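Local coordinates for protein ORF10 (Moritella marina, PDB 6RIW) that probably carries out and steers the chain-extending condensations of polyunsaturated fatty acid synthesis, as the ketosynthase and chain length factor part of a larger synthase subunit, at residues 27-32 / 390-395; 255-260 / 333-338; 341-346 / 398-403; 549-554 / 638-643; 578-583 / 644-649. All coordinates share one frame; numbering follows the deposited sequence.

Contact 1: 27-32 / 390-395; sequences LEQQDC and IPATIN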
# COMPACT_ATOMS: atom_id res chain seq x y z
N LEU A 27 10.46 -12.59 -27.88
CA LEU A 27 11.30 -13.15 -28.94
C LEU A 27 11.14 -12.39 -30.24
O LEU A 27 12.09 -12.31 -31.04
CB LEU A 27 10.98 -14.63 -29.16
CG LEU A 27 11.15 -15.59 -27.99
CD1 LEU A 27 10.74 -17.00 -28.41
CD2 LEU A 27 12.59 -15.58 -27.53
N GLU A 28 9.95 -11.83 -30.47
CA GLU A 28 9.62 -11.06 -31.67
C GLU A 28 9.86 -9.57 -31.50
O GLU A 28 9.50 -8.80 -32.39
CB GLU A 28 8.15 -11.30 -32.06
CG GLU A 28 7.79 -12.74 -32.39
CD GLU A 28 6.29 -12.94 -32.63
OE1 GLU A 28 5.55 -11.92 -32.68
OE2 GLU A 28 5.85 -14.10 -32.77
N GLN A 29 10.41 -9.14 -30.36
CA GLN A 29 10.70 -7.73 -30.09
C GLN A 29 9.44 -6.87 -30.19
O GLN A 29 9.48 -5.73 -30.66
CB GLN A 29 11.79 -7.20 -31.02
CG GLN A 29 13.05 -8.02 -30.98
CD GLN A 29 14.21 -7.33 -31.67
OE1 GLN A 29 14.37 -6.11 -31.58
NE2 GLN A 29 15.03 -8.11 -32.38
N GLN A 30 8.33 -7.40 -29.70
CA GLN A 30 7.06 -6.69 -29.75
C GLN A 30 7.07 -5.49 -28.80
O GLN A 30 7.45 -5.60 -27.64
CB GLN A 30 5.92 -7.63 -29.36
CG GLN A 30 4.57 -7.23 -29.91
CD GLN A 30 4.47 -7.55 -31.38
OE1 GLN A 30 4.90 -8.62 -31.82
NE2 GLN A 30 3.90 -6.63 -32.15
N ASP A 31 6.62 -4.34 -29.31
CA ASP A 31 6.36 -3.17 -28.49
C ASP A 31 4.90 -3.21 -28.07
O ASP A 31 4.00 -3.19 -28.91
CB ASP A 31 6.67 -1.90 -29.29
CG ASP A 31 6.66 -0.64 -28.43
OD1 ASP A 31 6.06 -0.62 -27.33
OD2 ASP A 31 7.26 0.37 -28.86
N CYS A 32 4.66 -3.28 -26.75
CA CYS A 32 3.31 -3.39 -26.21
C CYS A 32 2.78 -2.09 -25.60
O CYS A 32 1.72 -2.10 -24.96
CB CYS A 32 3.27 -4.50 -25.16
SG CYS A 32 3.89 -6.11 -25.79
N ILE A 390 18.08 -15.51 -24.41
CA ILE A 390 17.87 -14.19 -23.83
C ILE A 390 17.24 -13.27 -24.87
O ILE A 390 17.86 -12.98 -25.90
CB ILE A 390 19.17 -13.61 -23.27
CG1 ILE A 390 19.66 -14.46 -22.10
CG2 ILE A 390 18.96 -12.16 -22.86
CD1 ILE A 390 21.08 -14.15 -21.65
N PRO A 391 16.01 -12.80 -24.64
CA PRO A 391 15.38 -11.88 -25.59
C PRO A 391 16.05 -10.51 -25.59
O PRO A 391 16.76 -10.11 -24.67
CB PRO A 391 13.93 -11.77 -25.08
CG PRO A 391 13.76 -12.93 -24.13
CD PRO A 391 15.10 -13.22 -23.56
N ALA A 392 15.79 -9.77 -26.67
CA ALA A 392 16.33 -8.44 -26.84
C ALA A 392 15.67 -7.42 -25.90
O ALA A 392 14.52 -7.59 -25.46
CB ALA A 392 16.11 -7.97 -28.28
N THR A 393 16.42 -6.36 -25.61
CA THR A 393 15.85 -5.09 -25.17
C THR A 393 15.56 -4.29 -26.44
O THR A 393 16.46 -4.09 -27.26
CB THR A 393 16.82 -4.34 -24.26
OG1 THR A 393 17.06 -5.10 -23.06
CG2 THR A 393 16.29 -2.95 -23.91
N ILE A 394 14.31 -3.86 -26.61
CA ILE A 394 13.91 -3.21 -27.85
C ILE A 394 14.21 -1.72 -27.80
O ILE A 394 14.42 -1.13 -26.73
CB ILE A 394 12.42 -3.46 -28.16
CG1 ILE A 394 11.52 -2.72 -27.18
CG2 ILE A 394 12.12 -4.95 -28.15
CD1 ILE A 394 10.07 -2.66 -27.61
N ASN A 395 14.25 -1.09 -28.99
CA ASN A 395 14.43 0.35 -29.18
C ASN A 395 15.78 0.86 -28.71
O ASN A 395 15.96 2.06 -28.47
CB ASN A 395 13.33 1.17 -28.50
CG ASN A 395 11.95 0.84 -29.03
OD1 ASN A 395 10.98 0.76 -28.27
ND2 ASN A 395 11.86 0.62 -30.34
O HOH W 1 14.17 -10.74 -28.79
O HOH W 2 13.63 -2.70 -31.59
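I394 reaches across from 390-395 with two branches, each resting on a different residue of 27-32. Its CG2 methyl packs on Q29, 3.7 Å from CB. Its CD1, swung out anti to CA (chi2 167°), comes to 3.8 Å from CA of D31, the two side chains crossing at about a right angle. A beta-branched aliphatic residue suits this place because it can serve both neighbours at once. Replacing I394 by an alanine would probably leave the CB of Q29 and the backbone flank of D31 without their apolar cover and open a gap between the loops.

Q29 itself is extended beyond CG, and its CD lies 3.9 Å from the CB of A392, a residue small enough to accept the amide carbon. The carboxylate of D31 is engaged outside, in a salt bridge with R33. A water takes the N-H of A392 at 2.8 Å (water oxygen to N) and gives a weak bond to the O of L27.

Q29 has positive phi (58°) and follows the last helical turn with two bonds back into it. The arrangement is thus a Schellman motif closing helix 19-27, braced by a loop of the ketosynthase domain.

Contact 2: 255-260 / 333-338; sequences QGLFAG and TGTPKG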
# COMPACT_ATOMS: atom_id res chain seq x y z
N GLN A 255 14.78 10.02 -22.59
CA GLN A 255 14.65 11.15 -21.68
C GLN A 255 13.65 10.92 -20.55
O GLN A 255 13.32 11.87 -19.83
CB GLN A 255 14.28 12.41 -22.46
CG GLN A 255 15.45 12.90 -23.31
CD GLN A 255 15.19 14.24 -23.94
OE1 GLN A 255 14.06 14.74 -23.94
NE2 GLN A 255 16.25 14.84 -24.49
N GLY A 256 13.18 9.69 -20.35
CA GLY A 256 12.16 9.46 -19.35
C GLY A 256 11.56 8.08 -19.51
O GLY A 256 12.04 7.25 -20.28
N LEU A 257 10.49 7.86 -18.75
CA LEU A 257 9.78 6.59 -18.75
C LEU A 257 8.34 6.78 -19.22
O LEU A 257 7.81 7.90 -19.24
CB LEU A 257 9.79 5.94 -17.34
CG LEU A 257 9.19 6.74 -16.17
CD1 LEU A 257 7.65 6.67 -16.08
CD2 LEU A 257 9.79 6.25 -14.85
N PHE A 258 7.73 5.66 -19.60
CA PHE A 258 6.28 5.53 -19.67
C PHE A 258 5.85 4.55 -18.58
O PHE A 258 6.53 3.56 -18.32
CB PHE A 258 5.82 4.98 -21.03
CG PHE A 258 6.18 5.84 -22.21
CD1 PHE A 258 6.29 7.22 -22.10
CD2 PHE A 258 6.38 5.25 -23.45
CE1 PHE A 258 6.60 8.02 -23.22
CE2 PHE A 258 6.70 6.03 -24.58
CZ PHE A 258 6.82 7.41 -24.46
N ALA A 259 4.73 4.85 -17.93
CA ALA A 259 4.20 4.01 -16.86
C ALA A 259 3.28 2.93 -17.44
O ALA A 259 3.02 2.89 -18.64
CB ALA A 259 3.48 4.86 -15.83
N GLY A 260 2.78 2.05 -16.58
CA GLY A 260 2.03 0.90 -17.06
C GLY A 260 1.23 0.27 -15.94
O GLY A 260 1.30 0.70 -14.78
N THR A 333 14.60 2.08 -16.29
CA THR A 333 13.29 2.55 -16.71
C THR A 333 13.33 3.43 -17.94
O THR A 333 12.27 3.74 -18.49
CB THR A 333 12.64 3.38 -15.61
OG1 THR A 333 13.43 4.56 -15.42
CG2 THR A 333 12.54 2.59 -14.31
N GLY A 334 14.51 3.89 -18.36
CA GLY A 334 14.63 4.90 -19.39
C GLY A 334 14.90 6.29 -18.87
O GLY A 334 15.24 7.18 -19.66
N THR A 335 14.76 6.51 -17.55
CA THR A 335 15.14 7.80 -16.97
C THR A 335 16.66 7.92 -16.95
O THR A 335 17.35 7.02 -16.46
CB THR A 335 14.58 7.94 -15.55
OG1 THR A 335 13.16 7.75 -15.57
CG2 THR A 335 14.88 9.32 -14.99
N PRO A 336 17.22 9.02 -17.48
CA PRO A 336 18.70 9.11 -17.59
C PRO A 336 19.41 8.99 -16.26
O PRO A 336 20.34 8.19 -16.13
CB PRO A 336 18.92 10.50 -18.22
CG PRO A 336 17.64 10.81 -18.93
CD PRO A 336 16.55 10.19 -18.08
N LYS A 337 18.98 9.75 -15.25
CA LYS A 337 19.65 9.71 -13.95
C LYS A 337 19.68 8.28 -13.41
O LYS A 337 20.73 7.80 -12.99
CB LYS A 337 18.95 10.64 -12.96
CG LYS A 337 19.89 11.28 -11.94
CD LYS A 337 19.95 10.47 -10.65
CE LYS A 337 20.84 11.15 -9.59
NZ LYS A 337 22.29 10.71 -9.62
N GLY A 338 18.55 7.58 -13.47
CA GLY A 338 18.48 6.23 -12.93
C GLY A 338 19.23 5.19 -13.75
O GLY A 338 19.84 4.27 -13.19
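G256 and T335 bring the two backbones within 4.2 Å of each other, CA to CA, and the chains pass in nearly opposite directions, 161° apart. The 333-335 sequence, Thr-Gly-Thr, matches the end of the His-Gly-Thr-Gly-Thr signature of beta-ketoacyl synthases, and here it folds as an ST turn leading into helix 336-350. G334 sits at positive phi, and the O of G256 closes off the space beside it. A CB on G334 would clash with that O and would also press on the carbonyl of T333, which explains the glycine. Two carbonyls meet here as acceptors, O of G256 and O of G334 at 3.3 Å, and each finds a donor elsewhere: a weak bond from H247 ND1 for the first, the hydroxyl of S254 for the second.

Among the side chains, L257 contributes most. Its CG lies between the backbone N and the carbonyl carbon (chi1 58°), and CD2 reaches 3.8 Å from OG1 of T335, the two side chains running side by side. CB of L257 also lies 3.5 Å from the O of T333. The ring of P336, a residue well suited to a first helical turn, touches Q255, with P336 CD 3.9 Å from Q255 C. Within the turn, OG1 of T333 accepts the N-H of T335 at 3.2 Å from its N, almost straight at 168°.

Contact 3: 341-346 / 398-403; sequences VELRSM and QPLQSK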
# COMPACT_ATOMS: atom_id res chain seq x y z
N VAL A 341 22.95 5.67 -12.83
CA VAL A 341 23.27 5.24 -11.47
C VAL A 341 23.32 3.72 -11.39
O VAL A 341 24.23 3.15 -10.78
CB VAL A 341 22.29 5.83 -10.45
CG1 VAL A 341 22.49 5.17 -9.08
CG2 VAL A 341 22.50 7.33 -10.31
N GLU A 342 22.34 3.03 -12.00
CA GLU A 342 22.35 1.57 -11.96
C GLU A 342 23.56 1.00 -12.69
O GLU A 342 24.15 -0.00 -12.25
CB GLU A 342 21.05 1.00 -12.56
CG GLU A 342 21.05 -0.55 -12.62
CD GLU A 342 19.68 -1.16 -13.00
OE1 GLU A 342 18.86 -0.46 -13.64
OE2 GLU A 342 19.44 -2.34 -12.66
N LEU A 343 23.97 1.62 -13.80
CA LEU A 343 25.16 1.15 -14.50
C LEU A 343 26.41 1.37 -13.66
O LEU A 343 27.32 0.54 -13.66
CB LEU A 343 25.30 1.84 -15.86
CG LEU A 343 24.35 1.33 -16.95
CD1 LEU A 343 24.27 2.29 -18.14
CD2 LEU A 343 24.78 -0.07 -17.39
N ARG A 344 26.46 2.47 -12.91
CA ARG A 344 27.59 2.70 -12.01
C ARG A 344 27.62 1.67 -10.90
O ARG A 344 28.69 1.11 -10.60
CB ARG A 344 27.51 4.12 -11.44
CG ARG A 344 28.52 4.39 -10.32
CD ARG A 344 28.52 5.85 -9.90
NE ARG A 344 29.51 6.14 -8.86
CZ ARG A 344 29.46 7.20 -8.05
NH1 ARG A 344 28.48 8.08 -8.15
NH2 ARG A 344 30.40 7.37 -7.12
N SER A 345 26.46 1.40 -10.29
CA SER A 345 26.38 0.40 -9.22
C SER A 345 26.86 -0.95 -9.70
O SER A 345 27.63 -1.63 -9.01
CB SER A 345 24.93 0.29 -8.74
OG SER A 345 24.53 1.50 -8.13
N MET A 346 26.42 -1.38 -10.88
CA MET A 346 26.82 -2.68 -11.38
C MET A 346 28.30 -2.70 -11.73
O MET A 346 28.98 -3.72 -11.54
CB MET A 346 25.99 -3.06 -12.58
CG MET A 346 24.51 -3.20 -12.27
SD MET A 346 23.71 -4.22 -13.52
CE MET A 346 23.40 -2.91 -14.73
N GLN A 398 21.60 3.38 -29.59
CA GLN A 398 22.86 3.99 -29.17
C GLN A 398 23.01 3.83 -27.66
O GLN A 398 22.57 4.69 -26.89
CB GLN A 398 22.93 5.46 -29.58
CG GLN A 398 23.10 5.64 -31.10
CD GLN A 398 22.75 7.04 -31.57
OE1 GLN A 398 22.06 7.79 -30.87
NE2 GLN A 398 23.20 7.38 -32.77
N PRO A 399 23.63 2.74 -27.21
CA PRO A 399 23.61 2.41 -25.78
C PRO A 399 24.51 3.29 -24.92
O PRO A 399 25.57 3.75 -25.35
CB PRO A 399 24.11 0.96 -25.75
CG PRO A 399 24.02 0.47 -27.16
CD PRO A 399 24.19 1.66 -28.03
N LEU A 400 24.08 3.50 -23.67
CA LEU A 400 24.96 4.14 -22.70
C LEU A 400 26.13 3.22 -22.38
O LEU A 400 26.14 2.03 -22.71
CB LEU A 400 24.20 4.46 -21.41
CG LEU A 400 22.93 5.30 -21.44
CD1 LEU A 400 22.13 5.04 -20.17
CD2 LEU A 400 23.25 6.77 -21.56
N GLN A 401 27.15 3.79 -21.74
CA GLN A 401 28.18 3.00 -21.08
C GLN A 401 28.26 3.43 -19.62
O GLN A 401 27.84 4.53 -19.26
CB GLN A 401 29.55 3.17 -21.76
CG GLN A 401 30.31 4.36 -21.24
CD GLN A 401 31.53 4.69 -22.07
OE1 GLN A 401 31.97 3.89 -22.90
NE2 GLN A 401 32.09 5.88 -21.87
N SER A 402 28.78 2.54 -18.77
CA SER A 402 28.90 2.88 -17.36
C SER A 402 29.93 3.99 -17.17
O SER A 402 30.64 4.39 -18.11
CB SER A 402 29.27 1.66 -16.51
OG SER A 402 30.39 0.95 -17.02
N LYS A 403 30.02 4.51 -15.94
CA LYS A 403 30.87 5.66 -15.67
C LYS A 403 32.28 5.48 -16.23
O LYS A 403 32.82 6.39 -16.87
CB LYS A 403 30.91 5.94 -14.17
CG LYS A 403 31.59 7.26 -13.80
CD LYS A 403 31.62 7.48 -12.28
CE LYS A 403 32.66 8.53 -11.89
NZ LYS A 403 32.06 9.81 -11.36
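L343 meets L400 and S402 where helix 336-350 of the ketosynthase domain, a member of the thiolase-like superfamily, is crossed by the loop 398-403. The first shell is mostly apolar. CD1 of L343 touches L400 near its root, 3.9 Å from CB, and is about as close to the CD1 tip; the two leucines cross obliquely. Nearer the root of L343, the helix backbone takes part: CB of S402 stands 3.6 Å from the O of L343 and 4.0 Å from its CB. A serine suits this buried spot because its small CB allows the loop to lie close against the helix, with the CA atoms of L343 and S402 only 5.0 Å apart.

The second shell fixes this serine. Its OG is placed between the backbone N and the carbonyl carbon (chi1 50°) and is hydrogen-bonded to N of F407 and to OE1 of E347, one turn further along the same helix, so the buried hydroxyl is satisfied. L343 is backed by L359 of strand 358-360, while the backbone of L400 is tied to F250.

At the solvent side two long cationic chains, R344 and K403, meet through their aliphatic parts. Their charges probably repel mildly, and the ends stay separated. The methylene CD of R344 lies 4.2 Å from CD of K403, whereas NH1 of R344 and NZ of K403 are 5.1 Å apart.

Contact 4: 549-554 / 638-643; sequences CLIPQQ and TSFIGN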
# COMPACT_ATOMS: atom_id res chain seq x y z
N CYS A 549 3.38 21.32 0.82
CA CYS A 549 3.56 20.63 2.08
C CYS A 549 3.20 19.15 1.92
O CYS A 549 2.38 18.78 1.08
CB CYS A 549 2.68 21.27 3.15
SG CYS A 549 3.08 20.79 4.84
N LEU A 550 3.83 18.31 2.74
CA LEU A 550 3.46 16.89 2.76
C LEU A 550 2.11 16.70 3.45
O LEU A 550 1.77 17.42 4.39
CB LEU A 550 4.53 16.06 3.49
CG LEU A 550 6.00 16.31 3.18
CD1 LEU A 550 6.83 15.23 3.88
CD2 LEU A 550 6.27 16.29 1.68
N ILE A 551 1.34 15.71 3.00
CA ILE A 551 0.02 15.50 3.58
C ILE A 551 0.16 15.04 5.03
O ILE A 551 1.19 14.45 5.41
CB ILE A 551 -0.82 14.51 2.75
CG1 ILE A 551 -0.19 13.10 2.73
CG2 ILE A 551 -1.06 15.04 1.33
CD1 ILE A 551 -1.19 11.97 2.30
N PRO A 552 -0.85 15.28 5.87
CA PRO A 552 -0.73 14.92 7.30
C PRO A 552 -0.53 13.44 7.55
O PRO A 552 0.12 13.11 8.55
CB PRO A 552 -2.05 15.42 7.89
CG PRO A 552 -2.46 16.55 7.00
CD PRO A 552 -2.01 16.15 5.62
N GLN A 553 -1.02 12.53 6.69
CA GLN A 553 -0.76 11.10 6.91
C GLN A 553 0.74 10.83 7.06
O GLN A 553 1.17 10.08 7.95
CB GLN A 553 -1.34 10.26 5.76
CG GLN A 553 -1.21 8.72 6.01
CD GLN A 553 -1.52 7.87 4.78
OE1 GLN A 553 -1.00 8.11 3.69
NE2 GLN A 553 -2.35 6.84 4.96
N GLN A 554 1.56 11.43 6.20
CA GLN A 554 2.99 11.18 6.26
C GLN A 554 3.65 11.94 7.41
O GLN A 554 4.50 11.39 8.11
CB GLN A 554 3.64 11.52 4.92
CG GLN A 554 3.12 10.60 3.79
CD GLN A 554 4.17 10.29 2.71
OE1 GLN A 554 5.22 10.94 2.64
NE2 GLN A 554 3.87 9.29 1.87
N THR A 638 4.88 13.57 -3.84
CA THR A 638 5.64 12.46 -3.27
C THR A 638 5.00 11.95 -1.98
O THR A 638 5.13 10.76 -1.66
CB THR A 638 7.11 12.84 -2.98
OG1 THR A 638 7.18 13.76 -1.87
CG2 THR A 638 7.79 13.43 -4.20
N SER A 639 4.32 12.82 -1.24
CA SER A 639 3.63 12.36 -0.04
C SER A 639 2.31 11.66 -0.34
O SER A 639 1.69 11.13 0.59
CB SER A 639 3.40 13.52 0.95
OG SER A 639 2.38 14.44 0.53
N PHE A 640 1.85 11.64 -1.60
CA PHE A 640 0.74 10.78 -1.96
C PHE A 640 1.14 9.31 -2.06
O PHE A 640 0.27 8.45 -2.17
CB PHE A 640 0.14 11.20 -3.31
CG PHE A 640 -0.54 12.55 -3.33
CD1 PHE A 640 -0.64 13.35 -2.19
CD2 PHE A 640 -1.09 13.03 -4.52
CE1 PHE A 640 -1.29 14.59 -2.25
CE2 PHE A 640 -1.73 14.24 -4.57
CZ PHE A 640 -1.82 15.03 -3.43
N ILE A 641 2.45 9.01 -2.05
CA ILE A 641 2.98 7.68 -2.31
C ILE A 641 3.29 7.01 -0.97
O ILE A 641 4.21 7.44 -0.26
CB ILE A 641 4.24 7.75 -3.19
CG1 ILE A 641 3.93 8.54 -4.48
CG2 ILE A 641 4.78 6.37 -3.48
CD1 ILE A 641 5.16 8.96 -5.25
N GLY A 642 2.56 5.95 -0.62
CA GLY A 642 2.56 5.48 0.76
C GLY A 642 3.91 5.01 1.26
O GLY A 642 4.29 5.30 2.40
N ASN A 643 4.67 4.28 0.42
CA ASN A 643 5.92 3.73 0.93
C ASN A 643 6.94 4.83 1.23
O ASN A 643 7.90 4.58 1.97
CB ASN A 643 6.53 2.72 -0.04
CG ASN A 643 7.09 3.37 -1.29
OD1 ASN A 643 6.33 3.86 -2.13
ND2 ASN A 643 8.42 3.38 -1.43
O HOH W 3 1.11 8.54 1.82
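S639 OG is gripped by two backbone groups: the N of I551 donates to it at 3.0 Å with an N-H...O angle of 163°, and OG is also hydrogen-bonded to the O of Q636. A serine fits because a compact hydroxyl can accept and donate at once. It is placed by chi1 (73°), which sets OG between its own backbone N and carbonyl carbon. Around this bond the apolar parts close up, CB of L550 lying 3.8 Å from CB of S639. The CG2 of I551 meets F640 at the ring edge, in plane, 3.6 Å from CE1, the two side chains crossing at about a right angle.

Q554 carries the second polar cluster. Its NE2 gives a weak bond to the O of I641, 2.8 Å long but bent to 124°, and it also donates to a water that bridges Q553 OE1 and the O of S639. Its OE1 accepts from NE of R648, so both ends of this buried amide are used. A leucine in its place would probably leave the water short of a donor and the guanidinium of R648 without one of its acceptors.

I551 is the N-cap residue of helix 552-567, and residues 638-641 form a type I beta turn before helix 642-653. The arrangement therefore docks a helix start against an interhelical turn in the second ketosynthase-like domain, probably the chain length factor.

Contact 5: 578-583 / 644-649; sequences VLVAMG and IMASRI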
# COMPACT_ATOMS: atom_id res chain seq x y z
N VAL A 578 11.82 -0.49 8.72
CA VAL A 578 10.69 0.38 9.04
C VAL A 578 9.46 -0.20 8.34
O VAL A 578 9.44 -0.29 7.11
CB VAL A 578 10.94 1.83 8.60
CG1 VAL A 578 9.77 2.73 8.99
CG2 VAL A 578 12.24 2.41 9.23
N LEU A 579 8.47 -0.62 9.12
CA LEU A 579 7.23 -1.15 8.58
C LEU A 579 6.12 -0.19 8.95
O LEU A 579 5.97 0.16 10.12
CB LEU A 579 6.93 -2.55 9.14
CG LEU A 579 8.05 -3.59 9.08
CD1 LEU A 579 7.57 -4.87 9.71
CD2 LEU A 579 8.48 -3.85 7.63
N VAL A 580 5.34 0.26 7.96
CA VAL A 580 4.26 1.19 8.26
C VAL A 580 2.93 0.50 7.96
O VAL A 580 2.61 0.22 6.80
CB VAL A 580 4.39 2.49 7.46
CG1 VAL A 580 3.23 3.43 7.77
CG2 VAL A 580 5.74 3.18 7.77
N ALA A 581 2.15 0.24 9.00
CA ALA A 581 0.79 -0.27 8.86
C ALA A 581 -0.13 0.86 8.45
O ALA A 581 -0.20 1.90 9.12
CB ALA A 581 0.33 -0.89 10.18
N MET A 582 -0.83 0.69 7.33
CA MET A 582 -1.66 1.78 6.83
C MET A 582 -2.61 1.21 5.79
O MET A 582 -2.47 0.07 5.35
CB MET A 582 -0.80 2.91 6.25
CG MET A 582 0.22 2.42 5.19
SD MET A 582 -0.51 2.14 3.54
CE MET A 582 -0.49 3.84 2.89
N GLY A 583 -3.61 2.01 5.44
CA GLY A 583 -4.36 1.86 4.22
C GLY A 583 -4.30 3.18 3.47
O GLY A 583 -3.67 4.14 3.93
N ILE A 644 6.74 6.03 0.70
CA ILE A 644 7.77 7.04 0.88
C ILE A 644 7.79 7.52 2.32
O ILE A 644 8.84 7.94 2.82
CB ILE A 644 7.57 8.19 -0.13
CG1 ILE A 644 7.76 7.65 -1.55
CG2 ILE A 644 8.57 9.33 0.15
CD1 ILE A 644 7.80 8.72 -2.67
N MET A 645 6.67 7.42 3.04
CA MET A 645 6.73 7.85 4.44
C MET A 645 7.66 6.95 5.26
O MET A 645 8.37 7.45 6.15
CB MET A 645 5.32 7.95 5.03
CG MET A 645 4.62 6.66 5.38
SD MET A 645 2.97 7.09 6.06
CE MET A 645 1.95 6.20 4.90
N ALA A 646 7.73 5.65 4.94
CA ALA A 646 8.72 4.79 5.61
C ALA A 646 10.14 5.19 5.20
O ALA A 646 11.04 5.27 6.05
CB ALA A 646 8.46 3.31 5.27
N SER A 647 10.34 5.44 3.90
CA SER A 647 11.65 5.89 3.40
C SER A 647 12.12 7.17 4.04
O SER A 647 13.33 7.36 4.21
CB SER A 647 11.57 6.12 1.89
OG SER A 647 11.42 4.88 1.23
N ARG A 648 11.21 8.08 4.38
CA ARG A 648 11.64 9.36 4.94
C ARG A 648 12.29 9.17 6.30
O ARG A 648 13.23 9.91 6.66
CB ARG A 648 10.46 10.33 5.05
CG ARG A 648 10.01 10.92 3.72
CD ARG A 648 8.89 11.92 3.95
NE ARG A 648 7.92 11.92 2.86
CZ ARG A 648 8.07 12.60 1.73
NH1 ARG A 648 9.15 13.36 1.54
NH2 ARG A 648 7.13 12.52 0.79
N ILE A 649 11.79 8.20 7.08
CA ILE A 649 12.41 7.87 8.36
C ILE A 649 13.77 7.21 8.13
O ILE A 649 14.77 7.59 8.76
CB ILE A 649 11.47 6.98 9.19
CG1 ILE A 649 10.35 7.83 9.79
CG2 ILE A 649 12.25 6.20 10.30
CD1 ILE A 649 10.87 8.92 10.75
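M645 of helix 642-653 brings the far end of its side chain to V580 and M582 of the segment 578-583. Its CB packs against the amide carbon of Q554, a residue of the neighbouring helix 552-567. Chi1 (75°) puts CG between the backbone N and the carbonyl carbon, and the chain carries straight on at chi2, so that SD arrives 4.0 Å from CG1 of V580. A bend at chi3 (122°) turns the tip: CE comes to 3.9 Å from CE of M582 and 4.2 Å from its CG. M582 is itself bent at chi2 and chi3, and the two chains meet with their methyl ends close together. Methionine suits both sites, since a flexible unbranched chain with a polarisable sulphur can fill irregular space without polar demands.

Next along the helix, A646 faces the strand. Its CB fits between two valines, 3.7 Å from CG2 of V580 and 4.0 Å from CG1 of V578. So small a side chain lets the helix come close; the axes of strand 578-581 and helix segment 644-649 approach to 8.2 Å, their directions 145° apart. One turn on, CG2 of I649 meets CG2 of V578 at 3.9 Å, these side chains crossing at about a right angle. Beta-branched valines, favoured in strands, present two methyls each to the helix.

V578 and V580 thus turn one face of strand 576-581 to helix 642-653, and M557 of helix 552-567 touches both V580 and I649. L579 and A581, on the other face, touch helix 668-682. The strand itself pairs in parallel with strands 659-663 and 687-694, consistent with part of the alternating helix and sheet layers of the thiolase fold.

In the fold
Contacts 1, 2 and 3 lie in the first ketosynthase-like domain, contacts 4 and 5 in the second. Contact 2 falls within the span between the segments of contact 1, about 17 Å away between centres. Contact 3 is about 14 Å from contact 2, shares helix 336-350 with it, and interleaves along the chain with contact 1. Contacts 4 and 5 also interleave, share helix 642-653, and touch directly, their centres about 10 Å apart. Between the groups, centres are 23 to 37 Å apart. Strand 659-663, beside contact 5, pairs antiparallel with strand 189-193 of the first half, consistent with the two thiolase-like units packing as a pseudo-dimer within one chain.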